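Local coordinates for maternal effect protein oskar (Drosophila melanogaster, PDB 5A4A), which induces germline formation in the fly embryo and binds RNA, probably through its OSK domain, which belongs to the SGNH-hydrolase clan, at residues A[94-99]-A[138-143]; A[85-90]-A[123-128]. All blocks are in the same frame, centred on the assembly; numbering follows the deposited sequence.

Contact 1 of 2, residues A[94-99]-A[138-143]; sequences KPLVQI and IYRFNK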
loop_
_atom_site.group_PDB
_atom_site.type_symbol
_atom_site.label_atom_id
_atom_site.label_comp_id
_atom_site.label_asym_id
_atom_site.label_seq_id
_atom_site.Cartn_x
_atom_site.Cartn_y
_atom_site.Cartn_z
ATOM N N LYS A 94 3.323 -11.635 10.224
ATOM C CA LYS A 94 2.373 -11.298 11.281
ATOM C C LYS A 94 1.179 -12.245 11.200
ATOM O O LYS A 94 0.766 -12.638 10.106
ATOM C CB LYS A 94 1.920 -9.833 11.199
ATOM C CG LYS A 94 3.010 -8.816 11.557
ATOM C CD LYS A 94 2.400 -7.505 12.055
ATOM C CE LYS A 94 3.418 -6.369 12.058
ATOM N NZ LYS A 94 2.829 -5.097 12.579
ATOM N N PRO A 95 0.644 -12.648 12.362
ATOM C CA PRO A 95 -0.527 -13.528 12.357
ATOM C C PRO A 95 -1.692 -12.846 11.653
ATOM O O PRO A 95 -1.897 -11.645 11.819
ATOM C CB PRO A 95 -0.844 -13.703 13.846
ATOM C CG PRO A 95 0.431 -13.383 14.554
ATOM C CD PRO A 95 1.120 -12.352 13.723
ATOM N N LEU A 96 -2.441 -13.607 10.864
ATOM C CA LEU A 96 -3.601 -13.066 10.153
ATOM C C LEU A 96 -4.606 -12.365 11.075
ATOM O O LEU A 96 -5.113 -11.293 10.742
ATOM C CB LEU A 96 -4.292 -14.162 9.335
ATOM C CG LEU A 96 -5.538 -13.733 8.558
ATOM C CD1 LEU A 96 -5.176 -12.778 7.427
ATOM C CD2 LEU A 96 -6.283 -14.955 8.022
ATOM N N VAL A 97 -4.892 -12.959 12.235
ATOM C CA VAL A 97 -5.820 -12.341 13.183
ATOM C C VAL A 97 -5.356 -10.944 13.590
ATOM O O VAL A 97 -6.167 -10.026 13.709
ATOM C CB VAL A 97 -6.074 -13.223 14.443
ATOM C CG1 VAL A 97 -4.788 -13.452 15.225
ATOM C CG2 VAL A 97 -7.131 -12.589 15.336
ATOM N N GLN A 98 -4.047 -10.785 13.768
ATOM C CA GLN A 98 -3.465 -9.516 14.157
ATOM C C GLN A 98 -3.554 -8.522 12.998
ATOM O O GLN A 98 -3.847 -7.343 13.194
ATOM C CB GLN A 98 -2.009 -9.753 14.541
ATOM C CG GLN A 98 -1.394 -8.726 15.437
ATOM C CD GLN A 98 0.047 -9.085 15.750
ATOM O OE1 GLN A 98 0.964 -8.621 15.083
ATOM N NE2 GLN A 98 0.247 -9.945 16.747
ATOM N N ILE A 99 -3.297 -9.011 11.789
ATOM C CA ILE A 99 -3.399 -8.197 10.583
ATOM C C ILE A 99 -4.818 -7.640 10.417
ATOM O O ILE A 99 -5.011 -6.456 10.129
ATOM C CB ILE A 99 -2.993 -9.022 9.337
ATOM C CG1 ILE A 99 -1.502 -9.368 9.405
ATOM C CG2 ILE A 99 -3.307 -8.279 8.052
ATOM C CD1 ILE A 99 -1.010 -10.261 8.269
ATOM N N ILE A 138 -2.888 -14.018 1.815
ATOM C CA ILE A 138 -3.257 -12.967 0.875
ATOM C C ILE A 138 -4.722 -13.151 0.477
ATOM O O ILE A 138 -5.496 -12.194 0.447
ATOM C CB ILE A 138 -2.371 -13.000 -0.378
ATOM C CG1 ILE A 138 -0.957 -12.520 -0.038
ATOM C CG2 ILE A 138 -2.963 -12.144 -1.495
ATOM C CD1 ILE A 138 -0.050 -12.493 -1.228
ATOM N N TYR A 139 -5.089 -14.394 0.178
ATOM C CA TYR A 139 -6.472 -14.729 -0.160
ATOM C C TYR A 139 -7.451 -14.324 0.939
ATOM O O TYR A 139 -8.466 -13.689 0.661
ATOM C CB TYR A 139 -6.570 -16.228 -0.478
ATOM C CG TYR A 139 -7.963 -16.803 -0.392
ATOM C CD1 TYR A 139 -8.929 -16.482 -1.335
ATOM C CD2 TYR A 139 -8.298 -17.690 0.619
ATOM C CE1 TYR A 139 -10.204 -17.019 -1.257
ATOM C CE2 TYR A 139 -9.562 -18.233 0.701
ATOM C CZ TYR A 139 -10.506 -17.892 -0.239
ATOM O OH TYR A 139 -11.766 -18.424 -0.153
ATOM N N ARG A 140 -7.152 -14.683 2.187
ATOM C CA ARG A 140 -8.059 -14.376 3.293
ATOM C C ARG A 140 -8.081 -12.896 3.656
ATOM O O ARG A 140 -9.134 -12.339 3.949
ATOM C CB ARG A 140 -7.725 -15.224 4.521
ATOM C CG ARG A 140 -7.958 -16.697 4.262
ATOM C CD ARG A 140 -7.655 -17.579 5.464
ATOM N NE ARG A 140 -7.891 -18.959 5.067
ATOM C CZ ARG A 140 -9.062 -19.587 5.155
ATOM N NH1 ARG A 140 -10.125 -18.998 5.702
ATOM N NH2 ARG A 140 -9.148 -20.836 4.735
ATOM N N PHE A 141 -6.919 -12.257 3.643
ATOM C CA PHE A 141 -6.888 -10.836 3.970
ATOM C C PHE A 141 -7.656 -10.018 2.935
ATOM O O PHE A 141 -8.375 -9.065 3.285
ATOM C CB PHE A 141 -5.453 -10.329 4.111
ATOM C CG PHE A 141 -5.366 -8.868 4.470
ATOM C CD1 PHE A 141 -5.958 -8.387 5.627
ATOM C CD2 PHE A 141 -4.703 -7.977 3.639
ATOM C CE1 PHE A 141 -5.888 -7.040 5.955
ATOM C CE2 PHE A 141 -4.624 -6.627 3.960
ATOM C CZ PHE A 141 -5.213 -6.158 5.120
ATOM N N ASN A 142 -7.526 -10.401 1.665
ATOM C CA ASN A 142 -8.236 -9.708 0.602
ATOM C C ASN A 142 -9.738 -9.869 0.758
ATOM O O ASN A 142 -10.486 -8.915 0.533
ATOM C CB ASN A 142 -7.794 -10.174 -0.789
ATOM C CG ASN A 142 -6.476 -9.557 -1.217
ATOM O OD1 ASN A 142 -5.965 -8.664 -0.558
ATOM N ND2 ASN A 142 -5.939 -10.016 -2.342
ATOM N N LYS A 143 -10.178 -11.062 1.159
ATOM C CA LYS A 143 -11.603 -11.275 1.442
ATOM C C LYS A 143 -12.045 -10.416 2.627
ATOM O O LYS A 143 -13.166 -9.880 2.629
ATOM C CB LYS A 143 -11.902 -12.753 1.719
ATOM C CG LYS A 143 -12.019 -13.600 0.470
ATOM C CD LYS A 143 -12.410 -15.041 0.800
ATOM C CE LYS A 143 -13.864 -15.150 1.225
ATOM N NZ LYS A 143 -14.214 -16.557 1.580
#
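Arg140 meets Leu96 with the aliphatic part of its side chain. The Leu96 CD2 methyl lies 3.8 Å from Arg140 CB and 3.9 Å from Arg140 CD, and the two side chains cross at about a right angle. From there the arginine extends away from the other helix, and its NE forms a salt bridge with Asp136 one turn earlier on the same helix. Arginine suits this edge position because it offers hydrocarbon to the leucine while its charge stays with an acidic mate. Phe141 follows and meets both Leu96 and Ile99. Its CB is 4.1 Å from Leu96 CD1, the second branch of the leucine fork; CG of Leu96 stands anti to the backbone N (chi1 179°), which sends both methyls across to the facing helix. The Phe141 ring then receives Ile99 over one face in a CH-pi contact: Ile99 CG2 is 3.9 Å from the ring centroid, 28° off the normal, displaced toward the CD1-CE1 bond, with CE1 3.5 Å away. A beta-branched isoleucine fits because CG2, one bond from CB, covers the ring face while CG1 leads off toward Asp89 and Ile90. Phe103 meets the same ring edge-to-face, and Ile63 also touches it. Shortening Leu96 to an alanine is likely to leave the Arg140 methylenes and Phe141 CB without the two methyls that meet them from this helix. One residue on, Asn142 accepts a hydrogen bond from Leu122 N, tying the helix to the loop after strand 116-120. Pro95 holds the N-cap position of helix 96-112, which, like helix 132-148, links neighbouring parallel strands; the contact is packing between successive beta-alpha-beta crossovers of an SGNH-type alpha/beta fold.

Contact 2 of 2, residues A[85-90]-A[123-128]; sequences IGSVDI and APLGNY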
loop_
_atom_site.group_PDB
_atom_site.type_symbol
_atom_site.label_atom_id
_atom_site.label_comp_id
_atom_site.label_asym_id
_atom_site.label_seq_id
_atom_site.Cartn_x
_atom_site.Cartn_y
_atom_site.Cartn_z
ATOM N N ILE A 85 -2.222 -1.544 1.596
ATOM C CA ILE A 85 -1.489 -1.788 2.827
ATOM C C ILE A 85 -1.724 -3.222 3.315
ATOM O O ILE A 85 -2.835 -3.760 3.213
ATOM C CB ILE A 85 -1.882 -0.725 3.904
ATOM C CG1 ILE A 85 -0.816 -0.586 4.996
ATOM C CG2 ILE A 85 -3.270 -1.002 4.495
ATOM C CD1 ILE A 85 0.482 0.052 4.510
ATOM N N GLY A 86 -0.669 -3.844 3.825
ATOM C CA GLY A 86 -0.770 -5.197 4.340
ATOM C C GLY A 86 0.302 -6.144 3.833
ATOM O O GLY A 86 0.578 -7.153 4.488
ATOM N N SER A 87 0.883 -5.854 2.665
ATOM C CA SER A 87 1.913 -6.735 2.107
ATOM C C SER A 87 3.079 -6.899 3.067
ATOM O O SER A 87 3.607 -7.999 3.206
ATOM C CB SER A 87 2.440 -6.248 0.746
ATOM O OG SER A 87 1.450 -6.380 -0.255
ATOM N N VAL A 88 3.474 -5.815 3.735
ATOM C CA VAL A 88 4.620 -5.886 4.645
ATOM C C VAL A 88 4.283 -6.759 5.860
ATOM O O VAL A 88 5.087 -7.600 6.263
ATOM C CB VAL A 88 5.104 -4.498 5.109
ATOM C CG1 VAL A 88 6.333 -4.643 6.019
ATOM C CG2 VAL A 88 5.472 -3.627 3.911
ATOM N N ASP A 89 3.091 -6.566 6.426
ATOM C CA ASP A 89 2.627 -7.414 7.528
ATOM C C ASP A 89 2.695 -8.888 7.148
ATOM O O ASP A 89 3.149 -9.719 7.934
ATOM C CB ASP A 89 1.181 -7.089 7.916
ATOM C CG ASP A 89 1.012 -5.673 8.435
ATOM O OD1 ASP A 89 1.001 -4.741 7.609
ATOM O OD2 ASP A 89 0.869 -5.497 9.662
ATOM N N ILE A 90 2.236 -9.206 5.941
ATOM C CA ILE A 90 2.212 -10.591 5.489
ATOM C C ILE A 90 3.632 -11.108 5.284
ATOM O O ILE A 90 3.956 -12.202 5.733
ATOM C CB ILE A 90 1.358 -10.760 4.222
ATOM C CG1 ILE A 90 -0.117 -10.584 4.605
ATOM C CG2 ILE A 90 1.593 -12.132 3.587
ATOM C CD1 ILE A 90 -1.097 -10.752 3.475
ATOM N N ALA A 123 -1.946 -7.175 -4.322
ATOM C CA ALA A 123 -1.415 -7.936 -5.449
ATOM C C ALA A 123 -0.740 -9.207 -4.938
ATOM O O ALA A 123 -0.255 -9.250 -3.806
ATOM C CB ALA A 123 -0.409 -7.079 -6.241
ATOM N N PRO A 124 -0.710 -10.256 -5.770
ATOM C CA PRO A 124 0.054 -11.449 -5.397
ATOM C C PRO A 124 1.521 -11.062 -5.186
ATOM O O PRO A 124 2.015 -10.163 -5.866
ATOM C CB PRO A 124 -0.080 -12.351 -6.629
ATOM C CG PRO A 124 -0.427 -11.407 -7.760
ATOM C CD PRO A 124 -1.273 -10.352 -7.128
ATOM N N LEU A 125 2.186 -11.708 -4.239
ATOM C CA LEU A 125 3.623 -11.521 -4.043
ATOM C C LEU A 125 4.329 -12.537 -4.931
ATOM O O LEU A 125 4.380 -13.734 -4.616
ATOM C CB LEU A 125 3.984 -11.715 -2.568
ATOM C CG LEU A 125 3.314 -10.705 -1.629
ATOM C CD1 LEU A 125 3.539 -11.069 -0.167
ATOM C CD2 LEU A 125 3.820 -9.291 -1.911
ATOM N N GLY A 126 4.840 -12.059 -6.062
ATOM C CA GLY A 126 5.303 -12.938 -7.122
ATOM C C GLY A 126 6.422 -13.899 -6.759
ATOM O O GLY A 126 6.455 -15.027 -7.258
ATOM N N ASN A 127 7.331 -13.473 -5.890
ATOM C CA ASN A 127 8.432 -14.356 -5.491
ATOM C C ASN A 127 8.059 -15.357 -4.397
ATOM O O ASN A 127 8.862 -16.217 -4.037
ATOM C CB ASN A 127 9.682 -13.557 -5.093
ATOM C CG ASN A 127 9.396 -12.482 -4.050
ATOM O OD1 ASN A 127 8.295 -11.940 -3.981
ATOM N ND2 ASN A 127 10.402 -12.163 -3.245
ATOM N N TYR A 128 6.838 -15.241 -3.879
ATOM C CA TYR A 128 6.359 -16.152 -2.843
ATOM C C TYR A 128 5.285 -17.077 -3.391
ATOM O O TYR A 128 4.491 -17.628 -2.635
ATOM C CB TYR A 128 5.812 -15.371 -1.634
ATOM C CG TYR A 128 6.892 -14.700 -0.821
ATOM C CD1 TYR A 128 7.515 -15.371 0.227
ATOM C CD2 TYR A 128 7.308 -13.410 -1.110
ATOM C CE1 TYR A 128 8.510 -14.768 0.968
ATOM C CE2 TYR A 128 8.303 -12.798 -0.375
ATOM C CZ TYR A 128 8.899 -13.483 0.664
ATOM O OH TYR A 128 9.891 -12.881 1.399
HETATM O O HOH W 1 1.332 -7.094 -2.945
#
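Leu125 reaches over to helix 87-91 with its two methyls divided between two residues. CD2 lies 4.1 Å from Ser87 OG, and CD1 stands 4.4 Å from Ile90 CG2, a loose apolar touch one helical turn further along. With CG anti to its own carbonyl carbon (chi1 -62°), the leucine carries this fork from the loop toward the helix. The polar link is a water bridge: one water lies 2.8 Å from Ser87 OG and donates to Ala123 O, also 2.8 Å away. A serine suits this buried place: it is small, and its hydroxyl can hold the water that donates to the carbonyl. Further out, Phe32 touches both Ser87 and Leu125, while Leu134 and Ile138 of helix 132-148 back the leucine. Gly86 holds the N-cap position just before Ser87; at its backbone angles (phi 131°) a CB would jam against the preceding carbonyl O, so glycine is called for. Asp89 accepts a hydrogen bond from Ile63 N. Following strand 80-84, Gly86-Ser87-Val88-Asp89 appears to correspond to the Gly-X-Asn-Asp block of SGNH hydrolases, with valine where they have asparagine, consistent with an SGNH fold used for RNA binding rather than hydrolysis.

The centres of contacts 1 and 2 are 11 Å apart, and the chain alternates between them: 85-90, 94-99, 123-128, 138-143. Helix 87-91 and helix 96-112 follow each other in the chain, with a short turn between them. Ile99 CD1 packs 3.8 Å from Ile90 CG1, and Phe141 CE2 lies 3.5 Å from Ile85 O, which brings the aromatic ring of contact 1 against the backbone of segment 85-90 just after strand 80-84. Ile138, buried on helix 132-148, also touches Ile90. A long, weak ion pair joins Lys94 NZ to Asp89 OD2 at 3.5 Å. Asp89 lies in the segment that resembles the Gly-X-Asn-Asp block; no ligand is bound in the model.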